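Local coordinates for type IV pilus secretin PilQ family protein (Vibrio cholerae, PDB 6W6M) that forms a ring-shaped secretin channel in the outer membrane for the type IVa competence pilus, which natural transformation requires, at the interface of chains A and B. Sequence-based numbering; all coordinates share one arbitrary frame. Chains: chain A/B, Type IV pilus secretin PilQ family protein.

Four patches recur round the fourteen-subunit ring and mark different levels of the PilQ channel. Contacts 1 and 3 lie about 24 Å apart between the centres of their C-alpha atoms, and the chain joins them, since strand 440-444 of contact 1 runs on into the serine-rich loop of contact 3. Contact 2, near strands 390-397 and 518-534, is about 39 Å from contact 1. Contact 4 involves helix 303-314 and strand 253-258 and is about 88 Å from contact 2, again between C-alpha centres, so neighbouring subunits meet at widely separated levels. Such spread contacts would keep barrel and periplasmic ring in register.

Contact 1: the interface of chains A and B. Residues chain A 442-443, 487, 499; chain B 489, 491-492, 500.
Strands 486-493 and 496-513 of both subunits, with strand 440-444 of chain A, meet at this boundary in the secretin core, where A:Arg487 reaches over to B:Glu489. The arginine is long enough to bridge the gap: its CG lies anti to the backbone N (chi1 167°) and the chain stays extended as far as NE, which carries the guanidinium to the neighbour. There NH1 gives a somewhat bent hydrogen bond (142° at H) of 2.8 Å to the carboxylate oxygen OE1 of B:Glu489, and the pair is also a salt bridge. OE1 lies in the guanidinium plane and is approached nearly along its own C-O axis, while the two flat groups are turned 79° apart.

B:Val491 suits the middle of the patch because its branches face different ways. CG1 lies over a guanidinium face, toward the rim, 3.5 Å from A:Arg487 NH2. CG2 meets the ring of A:Pro443 at CG, 3.6 Å away, and CB packs against CG2 of A:Val499 at 3.9 Å. Proline offers a rigid apolar surface here, and its CD also touches CB of B:Ser500, at 3.8 Å. Within chain B, the hydroxyl OG of B:Ser500 donates to the backbone O of B:Glu489 over 2.8 Å, linking strand 496-513 to strand 486-493 at the residue that forms the salt bridge. The site lies where strands of adjacent subunits meet in the secretin core, with the apolar cluster beside the charged pair.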
# COMPACT_ATOMS: atom_id res chain seq x y z
N ILE A 442 -14.51 16.56 -27.63
CA ILE A 442 -13.68 17.46 -26.81
C ILE A 442 -12.80 16.62 -25.88
O ILE A 442 -13.32 15.76 -25.16
CB ILE A 442 -14.57 18.42 -26.03
CG1 ILE A 442 -15.46 19.21 -26.97
CG2 ILE A 442 -13.74 19.39 -25.23
CD1 ILE A 442 -14.71 20.00 -27.98
N PRO A 443 -11.49 16.86 -25.94
CA PRO A 443 -10.57 16.14 -25.06
C PRO A 443 -10.65 16.79 -23.69
O PRO A 443 -10.37 17.97 -23.56
CB PRO A 443 -9.20 16.44 -25.68
CG PRO A 443 -9.38 17.76 -26.34
CD PRO A 443 -10.79 17.77 -26.86
N ARG A 487 -20.38 23.29 -28.89
CA ARG A 487 -19.28 23.66 -28.01
C ARG A 487 -19.56 25.07 -27.50
O ARG A 487 -19.88 25.96 -28.29
CB ARG A 487 -17.95 23.60 -28.75
CG ARG A 487 -16.81 24.24 -28.04
CD ARG A 487 -15.68 24.53 -28.98
NE ARG A 487 -14.56 25.15 -28.29
CZ ARG A 487 -13.46 25.56 -28.89
NH1 ARG A 487 -13.33 25.44 -30.19
NH2 ARG A 487 -12.49 26.11 -28.18
N VAL A 499 -13.67 23.50 -21.31
CA VAL A 499 -14.67 23.87 -22.31
C VAL A 499 -16.03 23.35 -21.85
O VAL A 499 -16.13 22.21 -21.40
CB VAL A 499 -14.32 23.32 -23.70
CG1 VAL A 499 -15.24 23.88 -24.74
CG2 VAL A 499 -12.89 23.61 -24.04
N GLU B 489 -9.62 22.03 -33.84
CA GLU B 489 -8.89 23.07 -33.13
C GLU B 489 -8.24 22.51 -31.88
O GLU B 489 -8.51 21.39 -31.45
CB GLU B 489 -9.82 24.21 -32.77
CG GLU B 489 -10.34 24.96 -33.95
CD GLU B 489 -11.31 26.05 -33.57
OE1 GLU B 489 -11.73 26.09 -32.39
OE2 GLU B 489 -11.66 26.86 -34.45
N VAL B 491 -8.08 23.03 -28.09
CA VAL B 491 -8.79 23.59 -26.96
C VAL B 491 -7.90 23.61 -25.72
O VAL B 491 -6.82 23.02 -25.70
CB VAL B 491 -10.09 22.82 -26.69
CG1 VAL B 491 -11.01 22.99 -27.87
CG2 VAL B 491 -9.81 21.37 -26.45
N LYS B 492 -8.38 24.29 -24.67
CA LYS B 492 -7.64 24.45 -23.39
C LYS B 492 -8.14 23.42 -22.37
O LYS B 492 -9.36 23.33 -22.17
CB LYS B 492 -7.84 25.87 -22.85
CG LYS B 492 -7.22 26.98 -23.68
CD LYS B 492 -7.47 28.36 -23.11
CE LYS B 492 -6.83 29.46 -23.93
NZ LYS B 492 -7.11 30.80 -23.36
N SER B 500 -8.69 18.62 -30.49
CA SER B 500 -10.03 18.08 -30.65
C SER B 500 -10.21 17.50 -32.04
O SER B 500 -9.41 17.72 -32.94
CB SER B 500 -11.07 19.16 -30.36
OG SER B 500 -10.99 20.21 -31.30

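Contact 2: the interface of chains A and B. Residues chain A 388, 390, 412; chain B 379-380, 382, 534-535.
A:Ser390 sits among B:Val535, B:Val380 and the backbone of B:Asn379, and the neighbour buries more of its surface than of any other residue given here. Its hydroxyl OG comes within 3.9 Å of CG2 of B:Val535 and 4.0 Å of CG2 of B:Val380, so the oxygen meets methyl groups of two separate segments. Its CB lies 3.8 Å from the carbonyl O of B:Asn379. A small side chain suits this position, since it lets the start of strand 390-397 come close to the neighbouring backbone. The beta-branched valines present methyls near their own main chains; in B:Val535 the touching CG2 stands beside the backbone N, while CG1 is anti to it (chi1 175°).

A second contact is made by the longer B:Leu382, whose CD2 touches CB of A:Asn388 at 4.0 Å and is equally far from that residue's backbone O. Farther out, CD1 of A:Leu412 points towards the backbone O of B:Lys534, 4.3 Å away, in looser contact.

Connected main chain positions the first shell: B:Lys534 ends strand 518-534 and leads directly into B:Val535, whereas B:Asn379, in a loop, immediately precedes B:Val380, the first residue of strand 380-382. In the barrel region, the site lies between A:Asn388 and strands 390-397 and 404-429 of one subunit, and strand 380-382 and the end of strand 518-534 of the next.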
# COMPACT_ATOMS: atom_id res chain seq x y z
N ASN A 388 -24.75 51.45 -31.07
CA ASN A 388 -25.35 51.84 -32.34
C ASN A 388 -26.38 52.94 -32.18
O ASN A 388 -27.22 53.12 -33.07
CB ASN A 388 -25.99 50.62 -33.01
CG ASN A 388 -25.10 49.41 -33.00
OD1 ASN A 388 -25.55 48.30 -32.77
ND2 ASN A 388 -23.81 49.62 -33.24
N SER A 390 -28.07 56.59 -32.16
CA SER A 390 -27.93 57.79 -32.96
C SER A 390 -28.45 58.99 -32.19
O SER A 390 -29.44 58.89 -31.47
CB SER A 390 -28.67 57.66 -34.28
OG SER A 390 -28.16 56.58 -35.02
N LEU A 412 -32.34 54.40 -30.25
CA LEU A 412 -31.95 53.16 -30.91
C LEU A 412 -33.14 52.23 -30.99
O LEU A 412 -33.99 52.23 -30.10
CB LEU A 412 -30.80 52.46 -30.17
CG LEU A 412 -30.34 51.11 -30.72
CD1 LEU A 412 -29.78 51.28 -32.11
CD2 LEU A 412 -29.31 50.51 -29.81
N ASN B 379 -23.46 61.88 -36.79
CA ASN B 379 -24.82 61.74 -36.28
C ASN B 379 -25.27 60.29 -36.30
O ASN B 379 -25.67 59.73 -35.28
CB ASN B 379 -25.78 62.60 -37.10
CG ASN B 379 -25.89 64.01 -36.59
OD1 ASN B 379 -26.97 64.48 -36.27
ND2 ASN B 379 -24.76 64.69 -36.50
N VAL B 380 -25.22 59.67 -37.48
CA VAL B 380 -25.65 58.30 -37.66
C VAL B 380 -24.43 57.48 -38.06
O VAL B 380 -23.76 57.80 -39.04
CB VAL B 380 -26.75 58.19 -38.72
CG1 VAL B 380 -27.03 56.76 -39.05
CG2 VAL B 380 -27.99 58.88 -38.24
N LEU B 382 -23.67 53.68 -38.72
CA LEU B 382 -24.16 52.32 -38.93
C LEU B 382 -23.43 51.70 -40.11
O LEU B 382 -24.04 51.21 -41.06
CB LEU B 382 -25.67 52.33 -39.15
CG LEU B 382 -26.47 52.86 -37.97
CD1 LEU B 382 -27.94 52.89 -38.28
CD2 LEU B 382 -26.22 52.03 -36.73
N LYS B 534 -31.82 50.57 -36.76
CA LYS B 534 -32.26 51.76 -37.46
C LYS B 534 -32.54 52.89 -36.48
O LYS B 534 -32.34 52.77 -35.28
CB LYS B 534 -33.50 51.47 -38.30
CG LYS B 534 -34.63 50.82 -37.57
CD LYS B 534 -35.87 50.88 -38.41
CE LYS B 534 -36.91 49.88 -37.97
NZ LYS B 534 -37.83 49.53 -39.08
N VAL B 535 -32.97 54.02 -37.04
CA VAL B 535 -33.41 55.16 -36.23
C VAL B 535 -34.91 55.06 -36.01
O VAL B 535 -35.65 54.80 -36.97
CB VAL B 535 -33.03 56.47 -36.93
CG1 VAL B 535 -33.58 57.65 -36.18
CG2 VAL B 535 -31.53 56.57 -37.04

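Contact 3: the interface of chains A and B. Residues chain A 449-452; chain B 448-451.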
# COMPACT_ATOMS: atom_id res chain seq x y z
N SER A 449 -9.17 6.19 -12.80
CA SER A 449 -9.36 4.81 -12.40
C SER A 449 -8.67 4.66 -11.05
O SER A 449 -8.42 5.67 -10.37
CB SER A 449 -8.78 3.84 -13.42
OG SER A 449 -7.40 4.06 -13.60
N SER A 450 -8.36 3.43 -10.64
CA SER A 450 -7.63 3.19 -9.40
C SER A 450 -6.18 3.68 -9.51
O SER A 450 -5.23 2.90 -9.59
CB SER A 450 -7.67 1.71 -9.05
OG SER A 450 -6.90 0.98 -9.99
N GLY A 451 -6.03 5.00 -9.50
CA GLY A 451 -4.71 5.58 -9.38
C GLY A 451 -4.29 6.67 -10.35
O GLY A 451 -3.60 7.61 -9.94
N ALA A 452 -4.69 6.60 -11.62
CA ALA A 452 -4.18 7.58 -12.58
C ALA A 452 -5.14 7.89 -13.72
O ALA A 452 -6.26 7.37 -13.77
CB ALA A 452 -2.84 7.10 -13.16
N SER B 448 -4.72 5.82 -18.26
CA SER B 448 -4.46 5.36 -16.90
C SER B 448 -4.79 3.92 -16.52
O SER B 448 -5.94 3.49 -16.62
CB SER B 448 -5.14 6.31 -15.90
OG SER B 448 -4.73 6.04 -14.57
N SER B 449 -3.77 3.19 -16.10
CA SER B 449 -4.00 1.85 -15.57
C SER B 449 -3.91 1.97 -14.06
O SER B 449 -4.04 3.07 -13.51
CB SER B 449 -2.98 0.85 -16.11
OG SER B 449 -1.66 1.25 -15.77
N SER B 450 -3.70 0.85 -13.36
CA SER B 450 -3.51 0.87 -11.91
C SER B 450 -2.19 1.54 -11.53
O SER B 450 -1.23 0.90 -11.10
CB SER B 450 -3.57 -0.55 -11.36
OG SER B 450 -2.43 -1.27 -11.79
N GLY B 451 -2.16 2.86 -11.69
CA GLY B 451 -1.05 3.64 -11.16
C GLY B 451 -0.37 4.65 -12.06
O GLY B 451 0.02 5.72 -11.58
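Equivalent serine-rich loops of neighbouring subunits meet here in a loop-to-loop interface, which continues subunit contact around the ring beyond the strands. A:Ser449 faces B:Ser448, and A:Ser450 lies beside its own counterpart, B:Ser450. The hydroxyl OG of A:Ser449 makes a weak hydrogen bond of 3.4 Å to the backbone O of B:Ser448. Serine suits such a meeting because one small hydroxyl can both give and accept.

The model is less trustworthy around A:Ala452, where the B:Ser448 side chain overlaps the alanine backbone; the position of the B:Ser448 hydroxyl, and with it all its contacts, is therefore doubtful. As modelled, with OG anti to the backbone N (chi1 -170°), it could donate to the carbonyl O of B:Ser449, 3.2 Å away in its own chain, or alternatively make a weak bond to the A:Ser449 hydroxyl. One hydrogen cannot fully serve both.

Beyond the overlap, the O of A:Ser450 lies near CA of B:Ser450 (3.5 Å), the loops running close together. The side chain of A:Ser450 extends toward the same neighbour, its OG 3.9 Å from CB of B:Ser450. Glycine suits the following position, as A:Gly451 and B:Gly451 both adopt a positive phi (131°) that is unfavourable for residues with a CB. By placing small side chains next to one another, the loops could form a continuous band within the secretin channel; the contacts alone do not show whether it moves when a pilus passes.

Contact 4: the interface of chains A and B. Residues chain A 256; chain B 310, 313-314.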
# COMPACT_ATOMS: atom_id res chain seq x y z
N ILE A 256 -24.45 -32.14 -39.79
CA ILE A 256 -24.31 -30.70 -39.95
C ILE A 256 -25.59 -30.10 -40.51
O ILE A 256 -26.23 -30.68 -41.40
CB ILE A 256 -23.10 -30.34 -40.84
CG1 ILE A 256 -23.20 -31.02 -42.19
CG2 ILE A 256 -21.79 -30.72 -40.16
CD1 ILE A 256 -21.87 -31.17 -42.88
N ILE B 310 -17.58 -36.02 -42.52
CA ILE B 310 -18.01 -34.66 -42.17
C ILE B 310 -16.95 -33.64 -42.58
O ILE B 310 -17.24 -32.67 -43.29
CB ILE B 310 -18.33 -34.58 -40.67
CG1 ILE B 310 -19.81 -34.92 -40.44
CG2 ILE B 310 -18.02 -33.21 -40.13
CD1 ILE B 310 -20.27 -34.73 -39.02
N SER B 313 -16.85 -33.00 -46.05
CA SER B 313 -17.96 -32.16 -46.47
C SER B 313 -17.79 -30.69 -46.11
O SER B 313 -18.47 -29.84 -46.70
CB SER B 313 -19.27 -32.67 -45.86
OG SER B 313 -20.23 -31.65 -45.81
N LEU B 314 -16.92 -30.36 -45.15
CA LEU B 314 -16.80 -28.97 -44.72
C LEU B 314 -15.84 -28.16 -45.60
O LEU B 314 -16.21 -27.11 -46.12
CB LEU B 314 -16.37 -28.89 -43.26
CG LEU B 314 -17.38 -29.45 -42.26
CD1 LEU B 314 -16.78 -29.46 -40.87
CD2 LEU B 314 -18.65 -28.65 -42.29
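A:Ile256 reaches toward helix 303-314 of the adjacent subunit, meeting B:Ser313 and B:Leu314 in a strand-to-helix contact of the short secretin domain, a family module that packs side by side in periplasmic rings. From CB, on strand 253-258, the isoleucine side chain divides. The short branch, CG2, points toward B:Ile310 and lies 4.4 Å from its CD1, a loose meeting of two methyl groups. The longer branch starts at CG1, which occupies the crowded position between the backbone N and the carbonyl carbon (chi1 56°). The next torsion, chi2 -157°, extends this branch and carries CD1 to the neighbouring helix.

At the tip, CD1 comes to 3.4 Å from the hydroxyl OG of B:Ser313 and 4.1 Å from CD2 of B:Leu314. It therefore touches a polar oxygen and an apolar methyl of consecutive helix residues. Isoleucine suits this role because its two unequal branches can address different positions, the short one toward B:Ile310 and the long one toward B:Ser313 and B:Leu314 at the C-terminal end of the helix. A small serine lets the methyl come near the helix, and its torsion (chi1 157°) puts OG on the side facing CD1. B:Leu314 contributes a longer apolar arm that runs past the isoleucine in the opposite direction.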